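Side-chain contacts in L-2,4-diaminobutyric acid acetyltransferase (Geobacillus sp., PDB 6SLL), which transfers an acetyl group from acetyl-coenzyme A to L-2,4-diaminobutyric acid, a step in the biosynthesis of the chemical chaperone ectoine: residues B[48-53]-B[71-76]; B[84-89]-B[108-113]; B[139-144]-B[171-176]. All blocks are in the same frame, centred on the assembly; numbering follows the deposited sequence.

Contact 1: B[48-53]-B[71-76]; sequences YCYMLL and VGFISA. With DAB (2,4-diaminobutyric acid), chain D.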
loop_
_atom_site.group_PDB
_atom_site.type_symbol
_atom_site.label_atom_id
_atom_site.label_comp_id
_atom_site.label_asym_id
_atom_site.label_seq_id
_atom_site.Cartn_x
_atom_site.Cartn_y
_atom_site.Cartn_z
ATOM N N TYR B 48 8.342 1.159 -6.518
ATOM C CA TYR B 48 8.341 1.933 -5.257
ATOM C C TYR B 48 7.368 1.310 -4.258
ATOM O O TYR B 48 7.685 1.266 -3.064
ATOM C CB TYR B 48 7.965 3.393 -5.584
ATOM C CG TYR B 48 8.093 4.341 -4.437
ATOM C CD1 TYR B 48 7.042 4.486 -3.529
ATOM C CD2 TYR B 48 9.183 5.139 -4.257
ATOM C CE1 TYR B 48 7.119 5.373 -2.511
ATOM C CE2 TYR B 48 9.305 6.026 -3.232
ATOM C CZ TYR B 48 8.272 6.197 -2.347
ATOM O OH TYR B 48 8.287 7.100 -1.320
ATOM N N CYS B 49 6.181 0.896 -4.691
ATOM C CA CYS B 49 5.230 0.239 -3.803
ATOM C C CYS B 49 5.850 -0.918 -3.090
ATOM O O CYS B 49 5.657 -1.113 -1.882
ATOM C CB CYS B 49 4.006 -0.170 -4.606
ATOM S SG CYS B 49 2.688 -0.949 -3.640
ATOM N N TYR B 50 6.561 -1.775 -3.819
ATOM C CA TYR B 50 7.165 -2.941 -3.182
ATOM C C TYR B 50 8.321 -2.579 -2.302
ATOM O O TYR B 50 8.546 -3.290 -1.277
ATOM C CB TYR B 50 7.508 -4.004 -4.271
ATOM C CG TYR B 50 6.268 -4.455 -5.000
ATOM C CD1 TYR B 50 5.350 -5.284 -4.370
ATOM C CD2 TYR B 50 5.980 -4.017 -6.267
ATOM C CE1 TYR B 50 4.164 -5.629 -4.986
ATOM C CE2 TYR B 50 4.776 -4.357 -6.883
ATOM C CZ TYR B 50 3.878 -5.172 -6.246
ATOM O OH TYR B 50 2.678 -5.426 -6.858
ATOM N N MET B 51 9.016 -1.515 -2.547
ATOM C CA MET B 51 10.003 -0.994 -1.580
ATOM C C MET B 51 9.324 -0.557 -0.328
ATOM O O MET B 51 9.802 -0.857 0.786
ATOM C CB MET B 51 10.758 0.204 -2.222
ATOM C CG MET B 51 11.572 -0.151 -3.352
ATOM S SD MET B 51 12.324 1.301 -4.159
ATOM C CE MET B 51 12.870 0.515 -5.658
ATOM N N LEU B 52 8.171 0.137 -0.418
ATOM C CA LEU B 52 7.414 0.524 0.772
ATOM C C LEU B 52 6.991 -0.630 1.571
ATOM O O LEU B 52 7.033 -0.597 2.829
ATOM C CB LEU B 52 6.183 1.323 0.490
ATOM C CG LEU B 52 6.278 2.642 -0.051
ATOM C CD1 LEU B 52 4.871 3.284 -0.128
ATOM C CD2 LEU B 52 7.184 3.551 0.812
ATOM N N LEU B 53 6.488 -1.675 0.921
ATOM C CA LEU B 53 6.086 -2.838 1.674
ATOM C C LEU B 53 7.236 -3.454 2.391
ATOM O O LEU B 53 7.117 -3.830 3.554
ATOM C CB LEU B 53 5.412 -3.831 0.696
ATOM C CG LEU B 53 4.028 -3.422 0.205
ATOM C CD1 LEU B 53 3.615 -4.222 -1.009
ATOM C CD2 LEU B 53 2.965 -3.597 1.295
ATOM N N VAL B 71 11.322 -16.632 -5.112
ATOM C CA VAL B 71 10.326 -17.488 -5.720
ATOM C C VAL B 71 8.930 -17.307 -5.179
ATOM O O VAL B 71 7.985 -17.902 -5.681
ATOM C CB VAL B 71 10.766 -18.952 -5.747
ATOM C CG1 VAL B 71 12.044 -19.149 -6.595
ATOM C CG2 VAL B 71 10.885 -19.517 -4.370
ATOM N N GLY B 72 8.787 -16.564 -4.053
ATOM C CA GLY B 72 7.468 -16.337 -3.472
ATOM C C GLY B 72 7.441 -15.057 -2.738
ATOM O O GLY B 72 8.451 -14.584 -2.169
ATOM N N PHE B 73 6.241 -14.475 -2.653
ATOM C CA PHE B 73 6.008 -13.216 -1.873
ATOM C C PHE B 73 4.575 -13.244 -1.402
ATOM O O PHE B 73 3.648 -13.623 -2.140
ATOM C CB PHE B 73 6.265 -12.001 -2.755
ATOM C CG PHE B 73 5.991 -10.673 -2.096
ATOM C CD1 PHE B 73 6.845 -10.177 -1.164
ATOM C CD2 PHE B 73 4.932 -9.893 -2.494
ATOM C CE1 PHE B 73 6.653 -8.931 -0.601
ATOM C CE2 PHE B 73 4.697 -8.637 -1.975
ATOM C CZ PHE B 73 5.570 -8.160 -1.020
ATOM N N ILE B 74 4.394 -12.752 -0.172
ATOM C CA ILE B 74 3.065 -12.335 0.348
ATOM C C ILE B 74 3.181 -10.979 0.903
ATOM O O ILE B 74 4.014 -10.707 1.804
ATOM C CB ILE B 74 2.499 -13.327 1.420
ATOM C CG1 ILE B 74 2.380 -14.641 0.935
ATOM C CG2 ILE B 74 1.151 -12.759 1.914
ATOM C CD1 ILE B 74 1.715 -15.596 1.880
ATOM N N SER B 75 2.275 -10.068 0.482
ATOM C CA SER B 75 2.101 -8.795 1.139
ATOM C C SER B 75 0.818 -8.812 1.984
ATOM O O SER B 75 -0.231 -9.325 1.555
ATOM C CB SER B 75 2.010 -7.681 0.154
ATOM O OG SER B 75 1.058 -7.926 -0.858
ATOM N N ALA B 76 0.908 -8.223 3.178
ATOM C CA ALA B 76 -0.258 -8.108 4.030
ATOM C C ALA B 76 -0.027 -6.958 4.939
ATOM O O ALA B 76 1.077 -6.461 5.170
ATOM C CB ALA B 76 -0.455 -9.387 4.847
HETATM N N DAB D . 7.708 8.674 -6.736
HETATM C CA DAB D . 7.020 8.026 -5.594
HETATM C C DAB D . 5.589 7.658 -5.990
HETATM O O DAB D . 5.086 8.263 -6.946
HETATM C CB DAB D . 7.114 8.792 -4.285
HETATM C CG DAB D . 6.310 10.008 -4.295
HETATM N ND DAB D . 6.522 10.719 -2.972
HETATM O OXT DAB D . 5.016 6.866 -5.255
#
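The hydroxyl of Tyr50, whose ring packs on Phe73, is gripped by two amide side chains, Gln90 OE1 and Asn45 ND2. These bonds fix the end of a buried ring, while its flank does the touching: Tyr50 CD1 meets Phe73 at a slant, 4.2 Å from Phe73 CE2. One turn on, Leu53 points at the strand and reaches with a single methyl. Its CD1 sits 4.0 Å from Ser75 CB, and also meets the edge of Phe73 near the ring plane, 4.4 Å from CZ. Phe73 therefore receives Tyr50 and Leu53 together, and its CG, anti to the backbone N (chi1 177°), carries the ring out from the strand toward the helix. The Ser75 backbone N lies 3.7 Å above the plane of the Phe73 ring, offset toward its rim.

Helix 48-53 passes over strand 71-76 at 76°, the axes 10.4 Å apart, so few residues of each can meet. Val32 and Ile36 of helix 29-39 pack on Tyr50.

Tyr48, at the start of the segment, instead faces the second subunit. Its ring lies against a diaminobutyrate held there: the ligand CA sits 3.7 Å above the ring centre, and the ligand CB is 3.4 Å from Tyr48 CZ. Its hydroxyl is hydrogen-bonded to Thr125 OG1 of the second subunit.

No hydrogen bond joins helix to strand. The chemistry implies an apolar seat for helix 47-56 on the sheet of the GNAT acetyltransferase fold. Tyr50 OH of the helix and Ser75 OG of the strand both find partners in Gln90, a substrate-pocket residue, through its OE1 and backbone N respectively, while Tyr48 helps wall the partner's active site.

Contact 2: B[84-89]-B[108-113]; sequences ETLFVW and TGLMNQ. With DAB (2,4-diaminobutyric acid), chain G.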
loop_
_atom_site.group_PDB
_atom_site.type_symbol
_atom_site.label_atom_id
_atom_site.label_comp_id
_atom_site.label_asym_id
_atom_site.label_seq_id
_atom_site.Cartn_x
_atom_site.Cartn_y
_atom_site.Cartn_z
ATOM N N GLU B 84 -7.709 -6.360 14.453
ATOM C CA GLU B 84 -7.782 -7.788 14.529
ATOM C C GLU B 84 -7.874 -8.450 13.125
ATOM O O GLU B 84 -7.783 -9.677 13.090
ATOM C CB GLU B 84 -8.933 -8.249 15.386
ATOM C CG GLU B 84 -8.604 -7.935 16.844
ATOM C CD GLU B 84 -9.652 -8.530 17.815
ATOM O OE1 GLU B 84 -9.218 -8.895 18.976
ATOM O OE2 GLU B 84 -10.876 -8.890 17.334
ATOM N N THR B 85 -8.011 -7.648 12.104
ATOM C CA THR B 85 -8.047 -8.156 10.742
ATOM C C THR B 85 -6.685 -7.985 10.044
ATOM O O THR B 85 -6.217 -6.839 10.009
ATOM C CB THR B 85 -9.148 -7.481 9.938
ATOM O OG1 THR B 85 -10.418 -7.879 10.506
ATOM C CG2 THR B 85 -9.116 -7.897 8.489
ATOM N N LEU B 86 -6.154 -9.049 9.516
ATOM C CA LEU B 86 -5.001 -8.977 8.602
ATOM C C LEU B 86 -5.547 -9.059 7.167
ATOM O O LEU B 86 -6.201 -10.022 6.799
ATOM C CB LEU B 86 -4.072 -10.127 8.860
ATOM C CG LEU B 86 -2.796 -10.128 8.026
ATOM C CD1 LEU B 86 -1.800 -9.104 8.514
ATOM C CD2 LEU B 86 -2.135 -11.500 8.034
ATOM N N PHE B 87 -5.231 -8.017 6.365
ATOM C CA PHE B 87 -5.576 -8.036 4.942
ATOM C C PHE B 87 -4.394 -8.604 4.165
ATOM O O PHE B 87 -3.274 -8.060 4.281
ATOM C CB PHE B 87 -5.907 -6.613 4.457
ATOM C CG PHE B 87 -6.355 -6.649 3.009
ATOM C CD1 PHE B 87 -7.625 -6.964 2.692
ATOM C CD2 PHE B 87 -5.488 -6.360 2.009
ATOM C CE1 PHE B 87 -8.049 -7.004 1.395
ATOM C CE2 PHE B 87 -5.902 -6.385 0.686
ATOM C CZ PHE B 87 -7.206 -6.735 0.392
ATOM N N VAL B 88 -4.643 -9.671 3.422
ATOM C CA VAL B 88 -3.634 -10.261 2.581
ATOM C C VAL B 88 -3.835 -9.719 1.194
ATOM O O VAL B 88 -4.936 -9.906 0.577
ATOM C CB VAL B 88 -3.615 -11.778 2.608
ATOM C CG1 VAL B 88 -2.629 -12.321 1.623
ATOM C CG2 VAL B 88 -3.350 -12.274 4.018
ATOM N N TRP B 89 -2.867 -8.977 0.657
ATOM C CA TRP B 89 -2.958 -8.225 -0.573
ATOM C C TRP B 89 -2.566 -9.052 -1.749
ATOM O O TRP B 89 -3.437 -9.367 -2.600
ATOM C CB TRP B 89 -2.164 -6.933 -0.418
ATOM C CG TRP B 89 -2.211 -5.984 -1.569
ATOM C CD1 TRP B 89 -2.863 -6.106 -2.783
ATOM C CD2 TRP B 89 -1.550 -4.710 -1.599
ATOM N NE1 TRP B 89 -2.594 -4.991 -3.517
ATOM C CE2 TRP B 89 -1.783 -4.133 -2.835
ATOM C CE3 TRP B 89 -0.771 -4.044 -0.683
ATOM C CZ2 TRP B 89 -1.305 -2.887 -3.183
ATOM C CZ3 TRP B 89 -0.294 -2.767 -1.012
ATOM C CH2 TRP B 89 -0.558 -2.236 -2.261
ATOM N N THR B 108 1.198 -19.890 6.259
ATOM C CA THR B 108 1.284 -20.440 7.613
ATOM C C THR B 108 2.396 -19.663 8.326
ATOM O O THR B 108 2.244 -19.232 9.518
ATOM C CB THR B 108 1.643 -21.936 7.544
ATOM O OG1 THR B 108 0.531 -22.595 6.956
ATOM C CG2 THR B 108 1.981 -22.524 8.906
ATOM N N GLY B 109 3.529 -19.457 7.700
ATOM C CA GLY B 109 4.611 -18.736 8.352
ATOM C C GLY B 109 4.279 -17.317 8.645
ATOM O O GLY B 109 4.613 -16.795 9.740
ATOM N N LEU B 110 3.556 -16.618 7.784
ATOM C CA LEU B 110 3.126 -15.277 8.057
ATOM C C LEU B 110 2.303 -15.210 9.319
ATOM O O LEU B 110 2.477 -14.308 10.169
ATOM C CB LEU B 110 2.309 -14.751 6.875
ATOM C CG LEU B 110 1.666 -13.379 7.015
ATOM C CD1 LEU B 110 2.733 -12.296 7.343
ATOM C CD2 LEU B 110 0.875 -13.054 5.783
ATOM N N MET B 111 1.448 -16.142 9.531
ATOM C CA MET B 111 0.553 -16.106 10.663
ATOM C C MET B 111 1.259 -16.427 11.981
ATOM O O MET B 111 0.697 -16.175 13.034
ATOM C CB MET B 111 -0.661 -17.005 10.462
ATOM C CG MET B 111 -1.532 -16.524 9.300
ATOM S SD MET B 111 -1.861 -14.873 9.047
ATOM C CE MET B 111 -2.587 -14.862 10.407
ATOM N N ASN B 112 2.508 -16.888 11.956
ATOM C CA ASN B 112 3.315 -17.047 13.173
ATOM C C ASN B 112 4.071 -15.789 13.532
ATOM O O ASN B 112 4.692 -15.748 14.605
ATOM C CB ASN B 112 4.351 -18.176 12.974
ATOM C CG ASN B 112 3.745 -19.540 12.791
ATOM O OD1 ASN B 112 2.725 -19.834 13.404
ATOM N ND2 ASN B 112 4.397 -20.360 11.989
ATOM N N GLN B 113 4.166 -14.803 12.665
ATOM C CA GLN B 113 5.028 -13.690 12.927
ATOM C C GLN B 113 4.570 -12.924 14.110
ATOM O O GLN B 113 3.355 -12.797 14.406
ATOM C CB GLN B 113 5.137 -12.789 11.694
ATOM C CG GLN B 113 5.748 -13.557 10.503
ATOM C CD GLN B 113 7.019 -14.380 10.876
ATOM O OE1 GLN B 113 7.986 -13.724 11.389
ATOM N NE2 GLN B 113 7.110 -15.710 10.724
HETATM N N DAB G . -5.830 -8.615 -8.071
HETATM C CA DAB G . -5.461 -7.915 -6.804
HETATM C C DAB G . -3.975 -7.631 -6.853
HETATM O O DAB G . -3.562 -6.827 -6.026
HETATM C CB DAB G . -5.838 -8.743 -5.570
HETATM C CG DAB G . -5.041 -9.992 -5.364
HETATM N ND DAB G . -5.515 -10.680 -4.125
HETATM O OXT DAB G . -3.259 -8.209 -7.663
#
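Leu86 and Met111 reach toward each other tip to tip, Leu86 CD2 meeting the sulfur, Met111 SD, at a close 3.5 Å. The methionine leaves its backbone pointing neither at the strand nor away from it, and bends at both chi2 and chi3. That curl turns the thioether inward, so Met111 CE also comes within 4.1 Å of Leu86 CD2. Leu110 approaches the same methyl tip to tip as well, its CD2 4.1 Å from Leu86 CD2. One branch of Leu86 thus takes both helix residues; CG set anti to the backbone N (chi1 -177°) sends it out from the strand to meet both. Since the nearest backbones, at the CA atoms of Leu86 and Met111, stand 9.3 Å apart, side chains alone span the gap.

Within segment 108-113 the Gln113 side chain folds back, NE2 giving a bond of 2.9 Å to Gly109 O that is nearly straight (164°). It arrives from above the carbonyl plane, whereas Asn112 N reaches Gly109 O from the opposite face at 3.1 Å.

At the other end of the strand segment Trp89 belongs to the substrate pocket. Its carbonyl O accepts a 2.9 Å hydrogen bond from the side-chain amine, ND, of diaminobutyrate. The indole NE1 makes a weak, bent bond (3.3 Å, 121°) to the ligand carboxylate O, which lies at the ring edge near its plane.

Leu86 also touches Ala76, and Leu110 touches Ile74, both of strand 69-78; Met111 touches Ile122 of strand 121-125. The contact thereby seats helix 102-112 on the sheet face inside the beta-alpha-beta crossover from strand 85-93 to strand 121-125, a unit of the GNAT core.

Contact 3: B[139-144]-B[171-176]; sequences GYAEEK and FVIGPF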
loop_
_atom_site.group_PDB
_atom_site.type_symbol
_atom_site.label_atom_id
_atom_site.label_comp_id
_atom_site.label_asym_id
_atom_site.label_seq_id
_atom_site.Cartn_x
_atom_site.Cartn_y
_atom_site.Cartn_z
ATOM N N GLY B 139 -8.417 -23.887 1.633
ATOM C CA GLY B 139 -7.668 -25.023 2.275
ATOM C C GLY B 139 -7.091 -24.666 3.595
ATOM O O GLY B 139 -7.072 -25.436 4.562
ATOM N N TYR B 140 -6.524 -23.463 3.736
ATOM C CA TYR B 140 -6.019 -22.990 5.035
ATOM C C TYR B 140 -7.128 -22.972 6.054
ATOM O O TYR B 140 -6.938 -23.484 7.203
ATOM C CB TYR B 140 -5.397 -21.593 4.821
ATOM C CG TYR B 140 -4.750 -21.031 6.059
ATOM C CD1 TYR B 140 -3.594 -21.555 6.532
ATOM C CD2 TYR B 140 -5.259 -20.006 6.703
ATOM C CE1 TYR B 140 -2.983 -21.046 7.638
ATOM C CE2 TYR B 140 -4.719 -19.531 7.863
ATOM C CZ TYR B 140 -3.545 -20.057 8.388
ATOM O OH TYR B 140 -3.024 -19.524 9.530
ATOM N N ALA B 141 -8.264 -22.439 5.729
ATOM C CA ALA B 141 -9.351 -22.407 6.663
ATOM C C ALA B 141 -9.822 -23.857 7.034
ATOM O O ALA B 141 -10.018 -24.195 8.179
ATOM C CB ALA B 141 -10.487 -21.598 6.128
ATOM N N GLU B 142 -9.892 -24.712 6.026
ATOM C CA GLU B 142 -10.254 -26.123 6.281
ATOM C C GLU B 142 -9.333 -26.766 7.252
ATOM O O GLU B 142 -9.770 -27.504 8.202
ATOM C CB GLU B 142 -10.272 -26.871 5.006
ATOM C CG GLU B 142 -11.405 -26.417 4.045
ATOM C CD GLU B 142 -11.259 -26.966 2.633
ATOM O OE1 GLU B 142 -11.863 -26.372 1.751
ATOM O OE2 GLU B 142 -10.587 -27.997 2.393
ATOM N N GLU B 143 -8.022 -26.623 7.061
ATOM C CA GLU B 143 -7.069 -27.359 7.836
ATOM C C GLU B 143 -7.062 -26.847 9.220
ATOM O O GLU B 143 -6.797 -27.636 10.121
ATOM C CB GLU B 143 -5.669 -27.173 7.273
ATOM C CG GLU B 143 -5.509 -27.839 5.911
ATOM C CD GLU B 143 -4.013 -27.962 5.494
ATOM O OE1 GLU B 143 -3.713 -27.547 4.357
ATOM O OE2 GLU B 143 -3.220 -28.401 6.411
ATOM N N LYS B 144 -7.428 -25.580 9.475
ATOM C CA LYS B 144 -7.450 -25.063 10.808
ATOM C C LYS B 144 -8.831 -25.259 11.436
ATOM O O LYS B 144 -9.016 -24.841 12.645
ATOM C CB LYS B 144 -7.032 -23.621 10.811
ATOM C CG LYS B 144 -5.523 -23.612 10.520
ATOM C CD LYS B 144 -4.994 -22.305 10.526
ATOM C CE LYS B 144 -4.958 -21.499 11.801
ATOM N NZ LYS B 144 -3.740 -21.874 12.748
ATOM N N PHE B 171 -13.036 -12.536 0.686
ATOM C CA PHE B 171 -13.043 -13.702 1.550
ATOM C C PHE B 171 -12.708 -13.210 2.896
ATOM O O PHE B 171 -11.733 -12.488 3.138
ATOM C CB PHE B 171 -11.973 -14.712 1.059
ATOM C CG PHE B 171 -12.352 -15.481 -0.190
ATOM C CD1 PHE B 171 -12.546 -14.826 -1.410
ATOM C CD2 PHE B 171 -12.553 -16.825 -0.128
ATOM C CE1 PHE B 171 -12.932 -15.493 -2.563
ATOM C CE2 PHE B 171 -12.880 -17.504 -1.326
ATOM C CZ PHE B 171 -13.249 -16.800 -2.469
ATOM N N VAL B 172 -13.464 -13.641 3.892
ATOM C CA VAL B 172 -13.258 -13.366 5.332
ATOM C C VAL B 172 -13.048 -14.720 6.017
ATOM O O VAL B 172 -14.024 -15.540 6.045
ATOM C CB VAL B 172 -14.389 -12.588 5.997
ATOM C CG1 VAL B 172 -14.104 -12.341 7.490
ATOM C CG2 VAL B 172 -14.581 -11.260 5.278
ATOM N N ILE B 173 -11.885 -14.961 6.564
ATOM C CA ILE B 173 -11.558 -16.238 7.193
ATOM C C ILE B 173 -11.365 -16.024 8.663
ATOM O O ILE B 173 -10.608 -15.162 9.087
ATOM C CB ILE B 173 -10.311 -16.815 6.615
ATOM C CG1 ILE B 173 -10.453 -17.096 5.075
ATOM C CG2 ILE B 173 -9.883 -18.097 7.313
ATOM C CD1 ILE B 173 -9.166 -17.262 4.371
ATOM N N GLY B 174 -12.125 -16.731 9.465
ATOM C CA GLY B 174 -12.127 -16.561 10.891
ATOM C C GLY B 174 -13.466 -16.740 11.481
ATOM O O GLY B 174 -14.446 -16.958 10.793
ATOM N N PRO B 175 -13.556 -16.612 12.856
ATOM C CA PRO B 175 -12.473 -16.166 13.745
ATOM C C PRO B 175 -11.518 -17.263 14.072
ATOM O O PRO B 175 -11.825 -18.423 14.230
ATOM C CB PRO B 175 -13.204 -15.780 14.999
ATOM C CG PRO B 175 -14.483 -16.636 14.979
ATOM C CD PRO B 175 -14.844 -16.737 13.556
ATOM N N PHE B 176 -10.213 -16.865 14.191
ATOM C CA PHE B 176 -9.163 -17.833 14.523
ATOM C C PHE B 176 -9.211 -18.255 15.967
ATOM O O PHE B 176 -8.659 -19.285 16.347
ATOM C CB PHE B 176 -7.757 -17.322 14.186
ATOM C CG PHE B 176 -7.546 -17.234 12.756
ATOM C CD1 PHE B 176 -7.319 -18.343 12.037
ATOM C CD2 PHE B 176 -7.391 -16.063 12.130
ATOM C CE1 PHE B 176 -7.113 -18.289 10.675
ATOM C CE2 PHE B 176 -7.116 -16.004 10.820
ATOM C CZ PHE B 176 -7.067 -17.042 10.014
#
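Ala141 and Ile173 make the aliphatic part of this contact, Ala141 CB lying 3.7 Å from Ile173 CG2. Their CA atoms, 6.6 Å apart, are the nearest pair across the contact, and the small alanine permits this nearness of helix and strand.

The aromatic part lies farther along. Tyr140 and Phe176 cross at about a right angle, Tyr140 CE2 being 3.9 Å from Phe176 CE1. Tyr140 gets there because its CG stands anti to the backbone N (chi1 -176°).

A third kind is alkyl against ring. The lysine chain bends at chi3 and chi4, setting Lys144 CE 3.9 Å from Phe176 CD1, while Lys144 CD rides 3.4 Å above the plane of Tyr140, toward its rim. The aliphatic shaft of Lys144 thus packs on both rings.

The glutamates bind elsewhere, Glu142 to Arg135 and Glu143 to Lys104, both by salt bridges, and Glu143 also touches coenzyme A. After Ile173 the strand gives way to a loop with a cis peptide between Gly174 and Pro175, after which the end of the Phe176 side chain comes near the helix.

Phe176 rests on Ile122 of strand 121-125, and Ile173 also rests on Phe137 of helix 131-144. This helix packs on the sheet beside helix 102-112, which Tyr140 touches through Leu107, as in the GNAT fold.

Overall arrangement
From the N terminus the three contacts follow in series, none nesting in or crossing another. Contact 1 closes a 17-residue loop, tying helix 47-56 to strand 69-78. Contact 2 opens on the next strand, 85-93, and closes an 18-residue loop onto helix 102-112; the two adjoin where Ser75 O probably hydrogen-bonds Trp89 N between neighbouring strands. Contact 3 closes the longest loop, 26 residues, from helix 131-144 to strand 168-173, and meets contact 2 where Met111 packs on the Tyr140 hydroxyl. Contacts 1 and 3 lie about 23 Å apart, centre to centre, on opposite sides of the chain's centre, joined through one sheet.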